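Local coordinates for protein glucosamine kinase (Streptacidiphilus jiangxiensis, PDB 6HWJ) that phosphorylates D-glucosamine to D-glucosamine 6-phosphate at the expense of ATP, using magnesium, and acts more weakly on glucose, at residues L188-D201 against H302-A314. Sequence-based numbering, arbitrary orientation.
Sequences LPGALDGWDWAVDD and HVGQILRADGRYA. With MG (magnesium ion), chain C.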
ATOM      1  N   LEU A 188       0.297  -8.813 -14.317  1.00 22.56           N
ATOM      2  CA  LEU A 188      -0.770  -8.177 -15.089  1.00 24.94           C
ATOM      3  C   LEU A 188      -0.141  -7.200 -16.072  1.00 28.04           C
ATOM      4  O   LEU A 188      -0.171  -5.983 -15.845  1.00 32.40           O
ATOM      5  CB  LEU A 188      -1.749  -7.477 -14.146  1.00 28.33           C
ATOM      6  CG  LEU A 188      -2.366  -8.352 -13.039  1.00 32.15           C
ATOM      7  CD1 LEU A 188      -3.360  -7.563 -12.213  1.00 35.25           C
ATOM      8  CD2 LEU A 188      -3.051  -9.560 -13.634  1.00 34.76           C
ATOM      9  N   PRO A 189       0.401  -7.689 -17.192  1.00 28.46           N
ATOM     10  CA  PRO A 189       1.216  -6.805 -18.050  1.00 32.57           C
ATOM     11  C   PRO A 189       0.434  -5.654 -18.665  1.00 34.98           C
ATOM     12  O   PRO A 189       0.981  -4.555 -18.813  1.00 38.42           O
ATOM     13  CB  PRO A 189       1.762  -7.762 -19.134  1.00 34.10           C
ATOM     14  CG  PRO A 189       0.773  -8.885 -19.192  1.00 32.54           C
ATOM     15  CD  PRO A 189       0.248  -9.042 -17.760  1.00 31.60           C
ATOM     16  N   GLY A 190      -0.823  -5.863 -19.012  1.00 35.75           N
ATOM     17  CA  GLY A 190      -1.600  -4.810 -19.651  1.00 46.51           C
ATOM     18  C   GLY A 190      -2.484  -4.011 -18.718  1.00 54.18           C
ATOM     19  O   GLY A 190      -3.637  -3.720 -19.059  1.00 58.59           O
ATOM     20  N   ALA A 191      -1.954  -3.619 -17.556  1.00 53.29           N
ATOM     21  CA  ALA A 191      -2.751  -3.004 -16.502  1.00 46.00           C
ATOM     22  C   ALA A 191      -2.177  -1.642 -16.126  1.00 40.51           C
ATOM     23  O   ALA A 191      -0.982  -1.515 -15.843  1.00 44.43           O
ATOM     24  CB  ALA A 191      -2.811  -3.913 -15.268  1.00 45.62           C
ATOM     25  N   LEU A 192      -3.033  -0.638 -16.100  1.00 34.86           N
ATOM     26  CA  LEU A 192      -2.678   0.709 -15.681  1.00 33.05           C
ATOM     27  C   LEU A 192      -3.295   1.008 -14.323  1.00 26.86           C
ATOM     28  O   LEU A 192      -4.300   0.410 -13.925  1.00 26.26           O
ATOM     29  CB  LEU A 192      -3.181   1.744 -16.703  1.00 38.91           C
ATOM     30  CG  LEU A 192      -2.640   1.585 -18.123  1.00 44.40           C
ATOM     31  CD1 LEU A 192      -3.405   2.474 -19.097  1.00 46.59           C
ATOM     32  CD2 LEU A 192      -1.150   1.900 -18.157  1.00 47.26           C
ATOM     33  N   ASP A 193      -2.702   1.962 -13.617  1.00 27.50           N
ATOM     34  CA  ASP A 193      -3.269   2.352 -12.323  1.00 27.21           C
ATOM     35  C   ASP A 193      -4.199   3.546 -12.511  1.00 25.50           C
ATOM     36  O   ASP A 193      -4.234   4.181 -13.568  1.00 27.23           O
ATOM     37  CB  ASP A 193      -2.165   2.643 -11.291  1.00 29.63           C
ATOM     38  CG  ASP A 193      -1.403   3.934 -11.555  1.00 33.39           C
ATOM     39  OD1 ASP A 193      -2.010   5.016 -11.629  1.00 32.94           O
ATOM     40  OD2 ASP A 193      -0.169   3.858 -11.663  1.00 38.79           O
ATOM     41  N   GLY A 194      -4.961   3.835 -11.457  1.00 25.51           N
ATOM     42  CA  GLY A 194      -6.051   4.781 -11.536  1.00 26.94           C
ATOM     43  C   GLY A 194      -5.625   6.188 -11.883  1.00 27.15           C
ATOM     44  O   GLY A 194      -6.413   6.955 -12.440  1.00 28.72           O
ATOM     45  N   TRP A 195      -4.393   6.563 -11.557  1.00 25.42           N
ATOM     46  CA  TRP A 195      -3.950   7.900 -11.972  1.00 26.92           C
ATOM     47  C   TRP A 195      -3.814   7.992 -13.484  1.00 31.25           C
ATOM     48  O   TRP A 195      -3.674   9.101 -14.011  1.00 31.51           O
ATOM     49  CB  TRP A 195      -2.651   8.270 -11.249  1.00 30.64           C
ATOM     50  CG  TRP A 195      -2.948   8.779  -9.865  1.00 32.92           C
ATOM     51  CD1 TRP A 195      -2.593   8.205  -8.673  1.00 35.19           C
ATOM     52  CD2 TRP A 195      -3.695   9.958  -9.539  1.00 33.89           C
ATOM     53  NE1 TRP A 195      -3.065   8.971  -7.619  1.00 36.54           N
ATOM     54  CE2 TRP A 195      -3.746  10.049  -8.127  1.00 37.30           C
ATOM     55  CE3 TRP A 195      -4.312  10.954 -10.301  1.00 36.83           C
ATOM     56  CZ2 TRP A 195      -4.396  11.087  -7.476  1.00 36.75           C
ATOM     57  CZ3 TRP A 195      -4.961  11.991  -9.641  1.00 42.08           C
ATOM     58  CH2 TRP A 195      -4.999  12.042  -8.248  1.00 37.62           C
ATOM     59  N   ASP A 196      -3.850   6.853 -14.184  1.00 31.06           N
ATOM     60  CA  ASP A 196      -4.032   6.832 -15.629  1.00 30.73           C
ATOM     61  C   ASP A 196      -5.510   6.662 -16.005  1.00 28.43           C
ATOM     62  O   ASP A 196      -6.080   7.525 -16.672  1.00 28.95           O
ATOM     63  CB  ASP A 196      -3.188   5.725 -16.263  1.00 34.69           C
ATOM     64  CG  ASP A 196      -1.703   6.017 -16.191  1.00 45.74           C
ATOM     65  OD1 ASP A 196      -1.307   7.148 -16.540  1.00 50.26           O
ATOM     66  OD2 ASP A 196      -0.935   5.126 -15.772  1.00 47.98           O
ATOM     67  N   TRP A 197      -6.139   5.561 -15.569  1.00 26.70           N
ATOM     68  CA  TRP A 197      -7.444   5.213 -16.128  1.00 28.61           C
ATOM     69  C   TRP A 197      -8.574   6.062 -15.575  1.00 27.34           C
ATOM     70  O   TRP A 197      -9.521   6.339 -16.309  1.00 28.40           O
ATOM     71  CB  TRP A 197      -7.782   3.728 -15.925  1.00 26.19           C
ATOM     72  CG  TRP A 197      -7.877   3.199 -14.519  1.00 23.73           C
ATOM     73  CD1 TRP A 197      -6.952   2.420 -13.878  1.00 25.63           C
ATOM     74  CD2 TRP A 197      -8.967   3.354 -13.599  1.00 25.40           C
ATOM     75  NE1 TRP A 197      -7.393   2.108 -12.609  1.00 26.07           N
ATOM     76  CE2 TRP A 197      -8.625   2.676 -12.418  1.00 26.61           C
ATOM     77  CE3 TRP A 197     -10.190   4.026 -13.654  1.00 26.82           C
ATOM     78  CZ2 TRP A 197      -9.469   2.641 -11.306  1.00 23.59           C
ATOM     79  CZ3 TRP A 197     -11.011   3.996 -12.548  1.00 26.53           C
ATOM     80  CH2 TRP A 197     -10.640   3.311 -11.391  1.00 26.22           C
ATOM     81  N   ALA A 198      -8.492   6.498 -14.306  1.00 26.49           N
ATOM     82  CA  ALA A 198      -9.553   7.328 -13.769  1.00 25.86           C
ATOM     83  C   ALA A 198      -9.503   8.730 -14.358  1.00 25.27           C
ATOM     84  O   ALA A 198     -10.544   9.315 -14.667  1.00 26.42           O
ATOM     85  CB  ALA A 198      -9.481   7.382 -12.239  1.00 27.72           C
ATOM     86  N   VAL A 199      -8.299   9.289 -14.510  1.00 26.12           N
ATOM     87  CA  VAL A 199      -8.154  10.576 -15.169  1.00 26.35           C
ATOM     88  C   VAL A 199      -8.677  10.490 -16.601  1.00 26.95           C
ATOM     89  O   VAL A 199      -9.335  11.406 -17.091  1.00 27.43           O
ATOM     90  CB  VAL A 199      -6.684  11.031 -15.131  1.00 28.27           C
ATOM     91  CG1 VAL A 199      -6.445  12.201 -16.057  1.00 28.49           C
ATOM     92  CG2 VAL A 199      -6.278  11.397 -13.673  1.00 31.83           C
ATOM     93  N   ASP A 200      -8.388   9.391 -17.292  1.00 28.81           N
ATOM     94  CA  ASP A 200      -8.880   9.251 -18.659  1.00 29.25           C
ATOM     95  C   ASP A 200     -10.408   9.162 -18.710  1.00 26.88           C
ATOM     96  O   ASP A 200     -11.039   9.793 -19.572  1.00 29.56           O
ATOM     97  CB  ASP A 200      -8.247   8.026 -19.318  1.00 32.13           C
ATOM     98  CG  ASP A 200      -8.577   7.947 -20.792  1.00 40.67           C
ATOM     99  OD1 ASP A 200      -8.134   8.843 -21.528  1.00 43.66           O
ATOM    100  OD2 ASP A 200      -9.295   7.013 -21.201  1.00 43.72           O
ATOM    101  N   ASP A 201     -11.020   8.379 -17.821  1.00 28.32           N
ATOM    102  CA  ASP A 201     -12.484   8.325 -17.767  1.00 30.17           C
ATOM    103  C   ASP A 201     -13.098   9.715 -17.649  1.00 30.89           C
ATOM    104  O   ASP A 201     -13.986  10.098 -18.424  1.00 28.89           O
ATOM    105  CB  ASP A 201     -12.945   7.494 -16.569  1.00 33.74           C
ATOM    106  CG  ASP A 201     -12.797   6.007 -16.781  1.00 39.19           C
ATOM    107  OD1 ASP A 201     -12.442   5.581 -17.899  1.00 36.88           O
ATOM    108  OD2 ASP A 201     -13.045   5.265 -15.800  1.00 42.48           O
ATOM    109  N   HIS A 302      -5.906   4.622  -2.432  1.00 24.22           N
ATOM    110  CA  HIS A 302      -6.236   5.700  -3.359  1.00 24.42           C
ATOM    111  C   HIS A 302      -6.235   5.102  -4.758  1.00 25.52           C
ATOM    112  O   HIS A 302      -5.869   3.934  -4.952  1.00 23.55           O
ATOM    113  CB  HIS A 302      -5.251   6.869  -3.228  1.00 24.24           C
ATOM    114  CG  HIS A 302      -3.823   6.492  -3.455  1.00 24.52           C
ATOM    115  ND1 HIS A 302      -3.290   6.333  -4.708  1.00 27.28           N
ATOM    116  CD2 HIS A 302      -2.810   6.254  -2.583  1.00 26.63           C
ATOM    117  CE1 HIS A 302      -2.008   6.010  -4.606  1.00 27.68           C
ATOM    118  NE2 HIS A 302      -1.693   5.951  -3.323  1.00 25.04           N
ATOM    119  N   VAL A 303      -6.642   5.911  -5.741  1.00 26.56           N
ATOM    120  CA  VAL A 303      -6.870   5.352  -7.079  1.00 25.41           C
ATOM    121  C   VAL A 303      -5.581   4.837  -7.683  1.00 27.41           C
ATOM    122  O   VAL A 303      -5.605   3.990  -8.572  1.00 25.98           O
ATOM    123  CB  VAL A 303      -7.524   6.382  -8.034  1.00 32.76           C
ATOM    124  CG1 VAL A 303      -8.828   6.871  -7.476  1.00 35.68           C
ATOM    125  CG2 VAL A 303      -6.555   7.530  -8.331  1.00 33.75           C
ATOM    126  N   GLY A 304      -4.433   5.372  -7.258  1.00 28.95           N
ATOM    127  CA  GLY A 304      -3.156   4.873  -7.753  1.00 29.93           C
ATOM    128  C   GLY A 304      -2.841   3.456  -7.336  1.00 26.35           C
ATOM    129  O   GLY A 304      -1.895   2.879  -7.875  1.00 28.25           O
ATOM    130  N   GLN A 305      -3.578   2.902  -6.371  1.00 24.76           N
ATOM    131  CA  GLN A 305      -3.368   1.537  -5.913  1.00 23.30           C
ATOM    132  C   GLN A 305      -4.318   0.564  -6.604  1.00 24.21           C
ATOM    133  O   GLN A 305      -4.364  -0.610  -6.232  1.00 24.72           O
ATOM    134  CB  GLN A 305      -3.565   1.428  -4.404  1.00 22.03           C
ATOM    135  CG  GLN A 305      -2.859   2.498  -3.567  1.00 24.13           C
ATOM    136  CD  GLN A 305      -1.356   2.344  -3.560  1.00 26.86           C
ATOM    137  OE1 GLN A 305      -0.749   1.889  -4.541  1.00 31.18           O
ATOM    138  NE2 GLN A 305      -0.730   2.713  -2.431  1.00 26.51           N
ATOM    139  N   ILE A 306      -5.107   1.038  -7.566  1.00 24.35           N
ATOM    140  CA  ILE A 306      -6.087   0.194  -8.257  1.00 23.71           C
ATOM    141  C   ILE A 306      -5.668   0.055  -9.710  1.00 25.06           C
ATOM    142  O   ILE A 306      -5.651   1.042 -10.462  1.00 28.27           O
ATOM    143  CB  ILE A 306      -7.515   0.761  -8.160  1.00 24.08           C
ATOM    144  CG1 ILE A 306      -7.890   1.076  -6.703  1.00 25.54           C
ATOM    145  CG2 ILE A 306      -8.501  -0.242  -8.777  1.00 28.18           C
ATOM    146  CD1 ILE A 306      -8.039  -0.139  -5.798  1.00 26.42           C
ATOM    147  N   LEU A 307      -5.359  -1.173 -10.112  1.00 22.85           N
ATOM    148  CA  LEU A 307      -5.120  -1.498 -11.505  1.00 26.54           C
ATOM    149  C   LEU A 307      -6.438  -1.862 -12.183  1.00 28.33           C
ATOM    150  O   LEU A 307      -7.302  -2.492 -11.570  1.00 31.56           O
ATOM    151  CB  LEU A 307      -4.142  -2.657 -11.612  1.00 29.66           C
ATOM    152  CG  LEU A 307      -2.846  -2.466 -10.818  1.00 30.36           C
ATOM    153  CD1 LEU A 307      -1.998  -3.732 -10.884  1.00 32.53           C
ATOM    154  CD2 LEU A 307      -2.065  -1.275 -11.315  1.00 30.19           C
ATOM    155  N   ARG A 308      -6.591  -1.455 -13.451  1.00 27.54           N
ATOM    156  CA  ARG A 308      -7.768  -1.795 -14.236  1.00 27.86           C
ATOM    157  C   ARG A 308      -7.352  -2.263 -15.620  1.00 27.43           C
ATOM    158  O   ARG A 308      -6.539  -1.608 -16.276  1.00 32.62           O
ATOM    159  CB  ARG A 308      -8.728  -0.601 -14.364  1.00 27.03           C
ATOM    160  CG  ARG A 308     -10.058  -0.991 -14.948  1.00 29.27           C
ATOM    161  CD  ARG A 308     -11.027   0.157 -15.005  1.00 29.90           C
ATOM    162  NE  ARG A 308     -10.768   1.066 -16.109  1.00 30.37           N
ATOM    163  CZ  ARG A 308     -11.488   2.158 -16.356  1.00 31.73           C
ATOM    164  NH1 ARG A 308     -11.181   2.933 -17.375  1.00 33.27           N
ATOM    165  NH2 ARG A 308     -12.524   2.461 -15.585  1.00 30.25           N
ATOM    166  N   ALA A 309      -7.895  -3.400 -16.053  1.00 29.21           N
ATOM    167  CA  ALA A 309      -7.725  -3.878 -17.420  1.00 34.07           C
ATOM    168  C   ALA A 309      -8.929  -4.728 -17.811  1.00 28.85           C
ATOM    169  O   ALA A 309      -9.333  -5.619 -17.062  1.00 28.59           O
ATOM    170  CB  ALA A 309      -6.430  -4.699 -17.559  1.00 37.59           C
ATOM    171  N   ASP A 310      -9.492  -4.457 -18.982  1.00 34.32           N
ATOM    172  CA  ASP A 310     -10.610  -5.252 -19.511  1.00 37.03           C
ATOM    173  C   ASP A 310     -11.770  -5.341 -18.512  1.00 36.52           C
ATOM    174  O   ASP A 310     -12.419  -6.376 -18.370  1.00 36.94           O
ATOM    175  CB  ASP A 310     -10.145  -6.654 -19.892  1.00 43.09           C
ATOM    176  CG  ASP A 310      -8.926  -6.640 -20.783  1.00 49.74           C
ATOM    177  OD1 ASP A 310      -8.901  -5.852 -21.749  1.00 49.75           O
ATOM    178  OD2 ASP A 310      -7.990  -7.408 -20.494  1.00 52.44           O
ATOM    179  N   GLY A 311     -12.026  -4.248 -17.809  1.00 37.43           N
ATOM    180  CA  GLY A 311     -13.130  -4.220 -16.877  1.00 36.58           C
ATOM    181  C   GLY A 311     -12.871  -4.907 -15.560  1.00 30.01           C
ATOM    182  O   GLY A 311     -13.775  -4.944 -14.719  1.00 30.92           O
ATOM    183  N   ARG A 312     -11.661  -5.427 -15.340  1.00 27.91           N
ATOM    184  CA  ARG A 312     -11.282  -6.061 -14.086  1.00 28.52           C
ATOM    185  C   ARG A 312     -10.458  -5.093 -13.246  1.00 26.69           C
ATOM    186  O   ARG A 312      -9.535  -4.448 -13.770  1.00 26.55           O
ATOM    187  CB  ARG A 312     -10.473  -7.332 -14.353  1.00 33.93           C
ATOM    188  CG  ARG A 312     -11.266  -8.452 -15.006  1.00 45.32           C
ATOM    189  CD  ARG A 312     -10.370  -9.627 -15.322  1.00 60.37           C
ATOM    190  NE  ARG A 312     -11.120 -10.873 -15.455  1.00 75.80           N
ATOM    191  CZ  ARG A 312     -11.785 -11.241 -16.549  1.00 86.41           C
ATOM    192  NH1 ARG A 312     -12.437 -12.398 -16.570  1.00 89.85           N
ATOM    193  NH2 ARG A 312     -11.802 -10.453 -17.616  1.00 89.73           N
ATOM    194  N   TYR A 313     -10.796  -4.994 -11.952  1.00 26.96           N
ATOM    195  CA  TYR A 313     -10.106  -4.121 -11.010  1.00 27.36           C
ATOM    196  C   TYR A 313      -9.263  -4.949 -10.045  1.00 27.81           C
ATOM    197  O   TYR A 313      -9.703  -6.005  -9.584  1.00 29.38           O
ATOM    198  CB  TYR A 313     -11.117  -3.279 -10.206  1.00 25.66           C
ATOM    199  CG  TYR A 313     -11.868  -2.276 -11.040  1.00 25.56           C
ATOM    200  CD1 TYR A 313     -12.854  -2.671 -11.926  1.00 27.48           C
ATOM    201  CD2 TYR A 313     -11.567  -0.926 -10.952  1.00 28.13           C
ATOM    202  CE1 TYR A 313     -13.547  -1.735 -12.708  1.00 30.11           C
ATOM    203  CE2 TYR A 313     -12.248   0.012 -11.713  1.00 29.26           C
ATOM    204  CZ  TYR A 313     -13.233  -0.389 -12.570  1.00 31.19           C
ATOM    205  OH  TYR A 313     -13.873   0.566 -13.331  1.00 30.58           O
ATOM    206  N   ALA A 314      -8.066  -4.456  -9.722  1.00 24.86           N
ATOM    207  CA  ALA A 314      -7.134  -5.183  -8.864  1.00 23.63           C
ATOM    208  C   ALA A 314      -6.417  -4.198  -7.949  1.00 24.42           C
ATOM    209  O   ALA A 314      -5.750  -3.289  -8.438  1.00 26.68           O
ATOM    210  CB  ALA A 314      -6.115  -5.954  -9.716  1.00 27.52           C
TER
HETATM  211 MG    MG C 501       1.290   2.115  -4.895  1.00 37.98          MG
HETATM  212  O   HOH W   1       0.652   3.247  -6.684  1.00 44.11           O
HETATM  213  O   HOH W   2       1.158   0.568  -6.221  1.00 40.28           O
HETATM  214  O   HOH W   3       3.225   2.199  -5.876  1.00 38.41           O
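Trp197 lies with CZ2 4.0 Å from Ile306 CG2, while Tyr313 turns its edge to the indole's six-membered ring in a T-shaped pair, planes at 88°. Arg308 CB sits over the five-membered ring, 3.6 Å from its centroid; Gly194 CA and Ala198 CB lie on the opposite face. Two residues earlier, in the first turn of the helix, the face of Trp195 takes Val303 CG2 in a CH-pi contact. Trp197 NE1 donates a nearly straight bond to Ile306 O (3.0 Å) from above the carbonyl plane. Beside it Leu192 O accepts from Arg308 N, and Asp193 and Leu307 follow as a non-hydrogen-bonded antiparallel pair. Bent at chi3 (78°), the Arg308 chain lays its guanidinium along Trp197, the planes 24° apart, and meets Asp201 end-on: NH1 to OD1 at 3.0 Å, NH2 to OD2 at 2.9 Å. NH2 also donates to Tyr313 OH; together these three bonds fix the guanidinium's rotation. Gln305 OE1 binds magnesium with Asp317. The strand after Leu188, holding Asp193, an inferred ATP-binding residue, pairs with the hairpin following Gln305, consistent with the C-lobe hairpin between catalytic loop and metal-binding aspartate in aminoglycoside phosphotransferase-like kinases.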